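Local coordinates for lipolytic protein G-D-S-L family (Veillonella parvula DSM 2008, PDB 4RW0) that is a member of the SGNH/GDSL hydrolase family that probably hydrolyses ester bonds in lipid or other acylated substrates, although its natural substrate is not established, at residues I70-G75 with E97-K102; Q157-G162 with N167-R172. All coordinates share one frame; numbering follows the deposited sequence.

Contact 1: I70-G75 with E97-K102; sequences IFLMCG and ELASTK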
ATOM      1  N   ILE A  70       1.909  -9.936   4.965  1.00 19.28           N
ATOM      2  CA  ILE A  70       2.639  -9.230   3.931  1.00 19.50           C
ATOM      3  C   ILE A  70       1.712  -8.184   3.350  1.00 20.18           C
ATOM      4  O   ILE A  70       0.704  -8.493   2.707  1.00 21.46           O
ATOM      5  CB  ILE A  70       3.158 -10.156   2.847  1.00 21.23           C
ATOM      6  CG1 ILE A  70       4.010 -11.220   3.458  1.00 22.15           C
ATOM      7  CG2 ILE A  70       3.912  -9.402   1.755  1.00 21.45           C
ATOM      8  CD1 ILE A  70       4.271 -12.376   2.583  1.00 24.46           C
ATOM      9  N   PHE A  71       2.068  -6.916   3.558  1.00 17.72           N
ATOM     10  CA  PHE A  71       1.312  -5.828   2.974  1.00 17.98           C
ATOM     11  C   PHE A  71       1.889  -5.432   1.604  1.00 16.55           C
ATOM     12  O   PHE A  71       3.081  -5.349   1.492  1.00 20.61           O
ATOM     13  CB  PHE A  71       1.372  -4.611   3.937  1.00 18.76           C
ATOM     14  CG  PHE A  71       0.847  -3.323   3.293  1.00 20.54           C
ATOM     15  CD1 PHE A  71      -0.519  -3.029   3.337  1.00 19.57           C
ATOM     16  CD2 PHE A  71       1.655  -2.512   2.537  1.00 20.44           C
ATOM     17  CE1 PHE A  71      -1.017  -1.913   2.746  1.00 18.42           C
ATOM     18  CE2 PHE A  71       1.128  -1.367   1.914  1.00 19.78           C
ATOM     19  CZ  PHE A  71      -0.228  -1.101   2.008  1.00 19.72           C
ATOM     20  N   LEU A  72       1.076  -5.213   0.584  1.00 17.53           N
ATOM     21  CA  LEU A  72       1.505  -4.811  -0.730  1.00 21.42           C
ATOM     22  C   LEU A  72       0.637  -3.628  -1.204  1.00 21.15           C
ATOM     23  O   LEU A  72      -0.591  -3.630  -1.105  1.00 22.08           O
ATOM     24  CB  LEU A  72       1.211  -5.901  -1.780  1.00 25.33           C
ATOM     25  CG  LEU A  72       1.671  -7.260  -1.443  1.00 31.54           C
ATOM     26  CD1 LEU A  72       1.213  -8.224  -2.514  1.00 30.18           C
ATOM     27  CD2 LEU A  72       3.182  -7.165  -1.376  1.00 33.29           C
HETATM   28  N   MSE A  73       1.277  -2.693  -1.837  1.00 20.30           N
HETATM   29  CA  MSE A  73       0.556  -1.605  -2.502  1.00 19.57           C
HETATM   30  C   MSE A  73       1.440  -0.944  -3.518  1.00 20.68           C
HETATM   31  O   MSE A  73       2.578  -0.498  -3.180  1.00 20.49           O
HETATM   32  CB  MSE A  73       0.084  -0.577  -1.421  1.00 20.86           C
HETATM   33  CG  MSE A  73      -0.564   0.569  -2.125  1.00 21.80           C
HETATM   34 SE   MSE A  73      -1.327   1.885  -0.787  1.00 24.75          SE
HETATM   35  CE  MSE A  73       0.310   2.562   0.141  1.00 22.19           C
ATOM     36  N   CYS A  74       0.992  -0.799  -4.777  1.00 21.13           N
ATOM     37  CA  CYS A  74       1.844  -0.183  -5.791  1.00 23.55           C
ATOM     38  C   CYS A  74       1.030   0.192  -7.043  1.00 25.36           C
ATOM     39  O   CYS A  74      -0.132  -0.144  -7.154  1.00 24.77           O
ATOM     40  CB  CYS A  74       2.969  -1.168  -6.165  1.00 27.70           C
ATOM     41  SG  CYS A  74       4.512  -0.380  -6.653  1.00 32.25           S
ATOM     42  N   GLY A  75       1.644   0.893  -7.971  1.00 24.81           N
ATOM     43  CA  GLY A  75       1.031   1.138  -9.275  1.00 25.38           C
ATOM     44  C   GLY A  75       0.956   2.554  -9.684  1.00 27.10           C
ATOM     45  O   GLY A  75       0.913   2.863 -10.877  1.00 29.27           O
ATOM     46  N   GLU A  97      -0.186 -13.254  -5.611  1.00 29.45           N
ATOM     47  CA  GLU A  97      -0.021 -14.770  -5.663  1.00 28.36           C
ATOM     48  C   GLU A  97       1.341 -15.181  -5.169  1.00 25.52           C
ATOM     49  O   GLU A  97       1.463 -16.106  -4.354  1.00 27.66           O
ATOM     50  CB  GLU A  97      -0.236 -15.266  -7.076  1.00 31.69           C
ATOM     51  CG  GLU A  97      -1.667 -15.049  -7.542  1.00 35.87           C
ATOM     52  CD  GLU A  97      -1.899 -15.354  -9.039  1.00 44.76           C
ATOM     53  OE1 GLU A  97      -0.925 -15.430  -9.859  1.00 44.29           O
ATOM     54  OE2 GLU A  97      -3.099 -15.494  -9.383  1.00 47.81           O
ATOM     55  N   LEU A  98       2.362 -14.421  -5.556  1.00 24.68           N
ATOM     56  CA  LEU A  98       3.698 -14.687  -5.047  1.00 24.62           C
ATOM     57  C   LEU A  98       3.796 -14.496  -3.555  1.00 25.89           C
ATOM     58  O   LEU A  98       4.195 -15.406  -2.820  1.00 22.58           O
ATOM     59  CB  LEU A  98       4.716 -13.823  -5.793  1.00 27.69           C
ATOM     60  CG  LEU A  98       6.139 -13.892  -5.242  1.00 32.37           C
ATOM     61  CD1 LEU A  98       6.681 -15.334  -5.361  1.00 37.00           C
ATOM     62  CD2 LEU A  98       7.031 -12.846  -5.923  1.00 31.60           C
ATOM     63  N   ALA A  99       3.363 -13.324  -3.036  1.00 24.42           N
ATOM     64  CA  ALA A  99       3.460 -13.101  -1.603  1.00 24.13           C
ATOM     65  C   ALA A  99       2.662 -14.110  -0.790  1.00 23.39           C
ATOM     66  O   ALA A  99       3.053 -14.477   0.325  1.00 22.15           O
ATOM     67  CB  ALA A  99       3.005 -11.640  -1.291  1.00 24.10           C
ATOM     68  N   SER A 100       1.559 -14.598  -1.344  1.00 25.67           N
ATOM     69  CA  SER A 100       0.725 -15.587  -0.633  1.00 29.07           C
ATOM     70  C   SER A 100       1.399 -16.891  -0.289  1.00 28.22           C
ATOM     71  O   SER A 100       0.969 -17.569   0.644  1.00 29.52           O
ATOM     72  CB  SER A 100      -0.510 -15.982  -1.436  1.00 30.19           C
ATOM     73  OG  SER A 100      -1.338 -14.854  -1.415  1.00 40.84           O
ATOM     74  N   THR A 101       2.500 -17.190  -0.967  1.00 27.53           N
ATOM     75  CA  THR A 101       3.234 -18.416  -0.647  1.00 29.57           C
ATOM     76  C   THR A 101       4.078 -18.277   0.596  1.00 30.66           C
ATOM     77  O   THR A 101       4.561 -19.298   1.098  1.00 28.03           O
ATOM     78  CB  THR A 101       4.138 -18.823  -1.809  1.00 30.16           C
ATOM     79  OG1 THR A 101       5.134 -17.815  -2.003  1.00 34.31           O
ATOM     80  CG2 THR A 101       3.337 -19.003  -3.109  1.00 31.62           C
ATOM     81  N   LYS A 102       4.283 -17.032   1.107  1.00 25.22           N
ATOM     82  CA  LYS A 102       5.125 -16.839   2.306  1.00 26.99           C
ATOM     83  C   LYS A 102       4.427 -16.186   3.483  1.00 24.41           C
ATOM     84  O   LYS A 102       4.998 -16.049   4.558  1.00 24.47           O
ATOM     85  CB  LYS A 102       6.352 -15.957   1.948  1.00 31.58           C
ATOM     86  CG  LYS A 102       7.209 -16.557   0.834  1.00 32.53           C
ATOM     87  CD  LYS A 102       8.021 -17.685   1.409  1.00 36.35           C
ATOM     88  CE  LYS A 102       8.770 -18.366   0.282  1.00 40.34           C
ATOM     89  NZ  LYS A 102       9.510 -19.476   0.902  1.00 41.85           N
TER

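Contact 2: Q157-G162 with N167-R172; sequences QIVFAG and NERGYR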
ATOM      1  N   GLN A 157      -9.447  19.344   4.273  1.00 26.57           N
ATOM      2  CA  GLN A 157      -8.254  18.966   5.064  1.00 28.71           C
ATOM      3  C   GLN A 157      -7.059  18.995   4.094  1.00 24.68           C
ATOM      4  O   GLN A 157      -7.131  18.517   3.004  1.00 28.40           O
ATOM      5  CB  GLN A 157      -8.425  17.589   5.648  1.00 25.84           C
ATOM      6  CG  GLN A 157      -9.660  17.441   6.585  1.00 28.83           C
ATOM      7  CD  GLN A 157      -9.462  18.179   7.886  1.00 30.83           C
ATOM      8  OE1 GLN A 157     -10.119  19.147   8.201  1.00 37.07           O
ATOM      9  NE2 GLN A 157      -8.568  17.720   8.626  1.00 26.85           N
ATOM     10  N   ILE A 158      -5.968  19.563   4.550  0.50 26.39           N
ATOM     11  CA  ILE A 158      -4.748  19.677   3.783  0.50 23.27           C
ATOM     12  C   ILE A 158      -3.966  18.358   3.936  0.50 21.87           C
ATOM     13  O   ILE A 158      -3.299  18.131   4.979  0.50 20.18           O
ATOM     14  CB  ILE A 158      -3.965  20.836   4.383  0.50 24.21           C
ATOM     15  CG1 ILE A 158      -4.816  22.127   4.361  0.50 27.38           C
ATOM     16  CG2 ILE A 158      -2.659  21.087   3.647  0.50 23.99           C
ATOM     17  CD1 ILE A 158      -5.313  22.509   2.982  0.50 24.94           C
ATOM     18  N   VAL A 159      -4.095  17.451   2.975  1.00 21.59           N
ATOM     19  CA  VAL A 159      -3.459  16.115   3.124  1.00 21.32           C
ATOM     20  C   VAL A 159      -2.373  15.743   2.067  1.00 22.50           C
ATOM     21  O   VAL A 159      -1.627  14.812   2.295  1.00 18.41           O
ATOM     22  CB  VAL A 159      -4.490  15.004   3.189  1.00 24.40           C
ATOM     23  CG1 VAL A 159      -5.333  15.106   4.476  1.00 26.94           C
ATOM     24  CG2 VAL A 159      -5.379  15.003   1.994  1.00 24.65           C
ATOM     25  N   PHE A 160      -2.324  16.429   0.932  1.00 21.42           N
ATOM     26  CA  PHE A 160      -1.356  16.181  -0.155  1.00 23.74           C
ATOM     27  C   PHE A 160      -0.301  17.261  -0.245  1.00 22.20           C
ATOM     28  O   PHE A 160      -0.593  18.459  -0.160  1.00 22.47           O
ATOM     29  CB  PHE A 160      -2.054  15.964  -1.513  1.00 23.54           C
ATOM     30  CG  PHE A 160      -2.852  14.687  -1.581  1.00 21.58           C
ATOM     31  CD1 PHE A 160      -2.213  13.461  -1.710  1.00 25.80           C
ATOM     32  CD2 PHE A 160      -4.215  14.702  -1.579  1.00 22.44           C
ATOM     33  CE1 PHE A 160      -2.930  12.243  -1.770  1.00 25.97           C
ATOM     34  CE2 PHE A 160      -4.939  13.516  -1.650  1.00 23.18           C
ATOM     35  CZ  PHE A 160      -4.312  12.296  -1.727  1.00 26.40           C
ATOM     36  N   ALA A 161       0.970  16.839  -0.345  1.00 19.53           N
ATOM     37  CA  ALA A 161       2.090  17.770  -0.577  1.00 19.69           C
ATOM     38  C   ALA A 161       2.423  18.105  -2.049  1.00 22.02           C
ATOM     39  O   ALA A 161       3.254  18.960  -2.336  1.00 21.43           O
ATOM     40  CB  ALA A 161       3.352  17.276   0.092  1.00 20.52           C
ATOM     41  N   GLY A 162       1.797  17.381  -2.955  1.00 25.02           N
ATOM     42  CA  GLY A 162       2.019  17.450  -4.370  1.00 25.29           C
ATOM     43  C   GLY A 162       0.980  16.608  -5.117  1.00 26.43           C
ATOM     44  O   GLY A 162      -0.049  16.180  -4.573  1.00 26.55           O
ATOM     45  N   ASN A 167       1.157  14.598   2.674  1.00 19.30           N
ATOM     46  CA  ASN A 167       1.939  15.301   3.695  1.00 17.71           C
ATOM     47  C   ASN A 167       1.775  14.544   5.050  1.00 16.71           C
ATOM     48  O   ASN A 167       1.142  13.527   5.084  1.00 15.90           O
ATOM     49  CB  ASN A 167       1.519  16.781   3.781  1.00 18.14           C
ATOM     50  CG  ASN A 167       0.114  16.940   4.280  1.00 19.52           C
ATOM     51  OD1 ASN A 167      -0.437  16.073   4.976  1.00 19.76           O
ATOM     52  ND2 ASN A 167      -0.488  18.074   3.955  1.00 21.74           N
ATOM     53  N   GLU A 168       2.324  15.076   6.158  1.00 17.72           N
ATOM     54  CA  GLU A 168       2.265  14.402   7.467  1.00 16.78           C
ATOM     55  C   GLU A 168       0.865  14.141   7.912  1.00 18.30           C
ATOM     56  O   GLU A 168       0.597  13.137   8.544  1.00 16.48           O
ATOM     57  CB  GLU A 168       2.967  15.217   8.543  1.00 17.30           C
ATOM     58  CG  GLU A 168       4.508  15.067   8.566  1.00 17.55           C
ATOM     59  CD  GLU A 168       5.160  15.703   9.793  1.00 20.33           C
ATOM     60  OE1 GLU A 168       4.664  15.536  10.962  1.00 22.01           O
ATOM     61  OE2 GLU A 168       6.233  16.342   9.634  1.00 25.90           O
ATOM     62  N   ARG A 169      -0.072  15.054   7.617  1.00 16.95           N
ATOM     63  CA  ARG A 169      -1.468  14.816   8.020  1.00 16.69           C
ATOM     64  C   ARG A 169      -2.039  13.660   7.263  1.00 16.27           C
ATOM     65  O   ARG A 169      -2.734  12.832   7.818  1.00 17.76           O
ATOM     66  CB  ARG A 169      -2.339  16.103   7.846  1.00 18.98           C
ATOM     67  CG  ARG A 169      -3.832  15.850   8.174  1.00 20.04           C
ATOM     68  CD  ARG A 169      -4.746  17.072   8.050  1.00 21.12           C
ATOM     69  NE  ARG A 169      -4.436  18.070   9.052  1.00 21.08           N
ATOM     70  CZ  ARG A 169      -3.716  19.113   8.875  1.00 21.24           C
ATOM     71  NH1 ARG A 169      -3.214  19.415   7.698  1.00 27.49           N
ATOM     72  NH2 ARG A 169      -3.491  19.905   9.918  1.00 24.72           N
ATOM     73  N   GLY A 170      -1.740  13.603   5.980  1.00 17.53           N
ATOM     74  CA  GLY A 170      -2.237  12.520   5.145  1.00 18.54           C
ATOM     75  C   GLY A 170      -1.687  11.185   5.612  1.00 17.42           C
ATOM     76  O   GLY A 170      -2.379  10.223   5.643  1.00 18.04           O
ATOM     77  N   TYR A 171      -0.408  11.168   6.027  1.00 16.03           N
ATOM     78  CA  TYR A 171       0.170   9.904   6.568  1.00 15.18           C
ATOM     79  C   TYR A 171      -0.459   9.506   7.905  1.00 15.95           C
ATOM     80  O   TYR A 171      -0.681   8.305   8.153  1.00 15.82           O
ATOM     81  CB  TYR A 171       1.677  10.026   6.672  1.00 16.65           C
ATOM     82  CG  TYR A 171       2.440   9.857   5.350  1.00 17.78           C
ATOM     83  CD1 TYR A 171       2.214   8.752   4.594  1.00 21.27           C
ATOM     84  CD2 TYR A 171       3.359  10.780   4.892  1.00 17.14           C
ATOM     85  CE1 TYR A 171       2.851   8.577   3.374  1.00 23.14           C
ATOM     86  CE2 TYR A 171       4.071  10.615   3.677  1.00 19.28           C
ATOM     87  CZ  TYR A 171       3.800   9.490   2.927  1.00 21.73           C
ATOM     88  OH  TYR A 171       4.439   9.173   1.742  1.00 23.39           O
ATOM     89  N   ARG A 172      -0.827  10.488   8.777  1.00 16.21           N
ATOM     90  CA  ARG A 172      -1.501  10.111  10.017  1.00 16.67           C
ATOM     91  C   ARG A 172      -2.859   9.464   9.722  1.00 18.01           C
ATOM     92  O   ARG A 172      -3.179   8.397  10.287  1.00 18.77           O
ATOM     93  CB  ARG A 172      -1.682  11.295  10.966  1.00 17.48           C
ATOM     94  CG  ARG A 172      -0.413  11.877  11.495  1.00 18.91           C
ATOM     95  CD  ARG A 172      -0.698  12.771  12.715  1.00 21.32           C
ATOM     96  NE  ARG A 172      -1.489  13.941  12.343  1.00 20.74           N
ATOM     97  CZ  ARG A 172      -1.032  15.064  11.843  1.00 20.89           C
ATOM     98  NH1 ARG A 172       0.271  15.301  11.704  1.00 19.74           N
ATOM     99  NH2 ARG A 172      -1.889  16.050  11.575  1.00 20.90           N
TER
HETATM  100  O   HOH W   1       0.548  20.088   1.936  1.00 25.70           O

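Contact 1: I70-G75 with E97-K102
The first torsion of Ile70 (chi1 -56°) sets CG2 anti to the backbone N and CG1 anti to the carbonyl carbon, and a nearly extended chi2 (164°) carries CD1 onward to Ala99 and Lys102; in Leu72 a similar chi1 (-50°) turns CG beside its own backbone N, which brings CD1 to the same alanine. The pair illustrates how a beta-alpha-beta crossover is packed. After strand 69-73 and the short helix 76-80, helix 85-100 returns the chain to the neighbouring parallel strand 104-108 of the central sheet of this alpha/beta/alpha SGNH fold.

Ala99 is the helical residue on which both strand side chains converge. Its CB meets CG2 of Ile70 at 3.9 Å and CD1 of Leu72 at 4.0 Å, so one methyl rests against two branched side chains that stand two residues apart on the strand. The small residue is consistent with the close approach of the helix to the sheet here: the CA atoms of Ile70 and Ala99 are 6.8 Å apart. The same apolar layer is extended by Val105 on the next strand and by Ile55 of helix 48-59, which packs on Leu72. Phe71 points to the other face of the sheet, where its ring meets Trp25 edge-to-face. Beyond the strand, Gly75 occupies an N-cap position and opens a Gly-Thr-Asn-Asp sequence that resembles the block that in SGNH relatives supplies an oxyanion-hole asparagine.

Near the C-terminal end of the helix, Thr101 N and Thr101 OG1 both donate to Leu98 O, the hydroxyl at 2.7 Å. One carbonyl further on, Ala99 O accepts from Lys102 N at 2.9 Å, while the CD1 methyl of Ile70 lies 3.3 Å from that same oxygen.

Contact 2: Q157-G162 with N167-R172
Val159 and Gly170 bring their backbones together with CA atoms 4.3 Å apart, and a main-chain bond from Asn167 N to Val159 O (2.8 Å) ties the irregular 157-162 segment to the start of helix 168-182. The bond closes a loop whose four intervening residues include a Val-His-Pro sequence, consistent with the block that carries the catalytic histidine in SGNH hydrolases.

Asn167 is the N-cap of that helix and uses both ends of its amide. Its chi1 of 66° places CG between the backbone N and carbonyl carbon, folding OD1 back over the first turn, where it accepts from Gly170 N at 3.0 Å almost in line with its C=O and, weakly, from Arg169 N. The other end, ND2, donates to Ile158 O at 3.0 Å; the oxygen lies in the amide plane, but the donor stands well above the plane of the carbonyl. A water links ND2 to Phe160 O as well.

Ile158 O has a second donor, Arg169 NH1, also at 3.0 Å. Here the approach is edge-on to the guanidinium and along a lone pair of the carbonyl. The arginine gets there by running extended to CD and then bending at chi3 (-67°); its side chain crosses that of Val159 at about a right angle, CG nearest CG1. Gly170 allows loop and helix to lie this close, since a CB on it would come within 2.5 Å of Val159 O.

With an alanine here in place of Asn167, Gly170 N would probably lose its cap and Ile158 O one of its two donors, leaving Arg169 NH1 alone on it across the contact.

Because one amide serves both helix cap and loop tether, the conformation of the loop is likely to be coupled to the way this helix begins.

Overall arrangement
Contact 1 lies in the interior and contact 2 nearer the surface, on opposite sides of the chain's centre, with about 26 Å between their centres and no shared element. The first joins strand 69-73 of the central sheet to a covering helix; the second joins a loop to the opening turn of helix 168-182. Their chemistry follows their place. The buried contact rests on methyl groups and shape, with no polar bond between its two segments, whereas the partly exposed one relies on amide, guanidinium and main-chain groups, with a bridging water. Apolar packing joins strand to helix in the one, directional hydrogen bonds join loop to helix in the other.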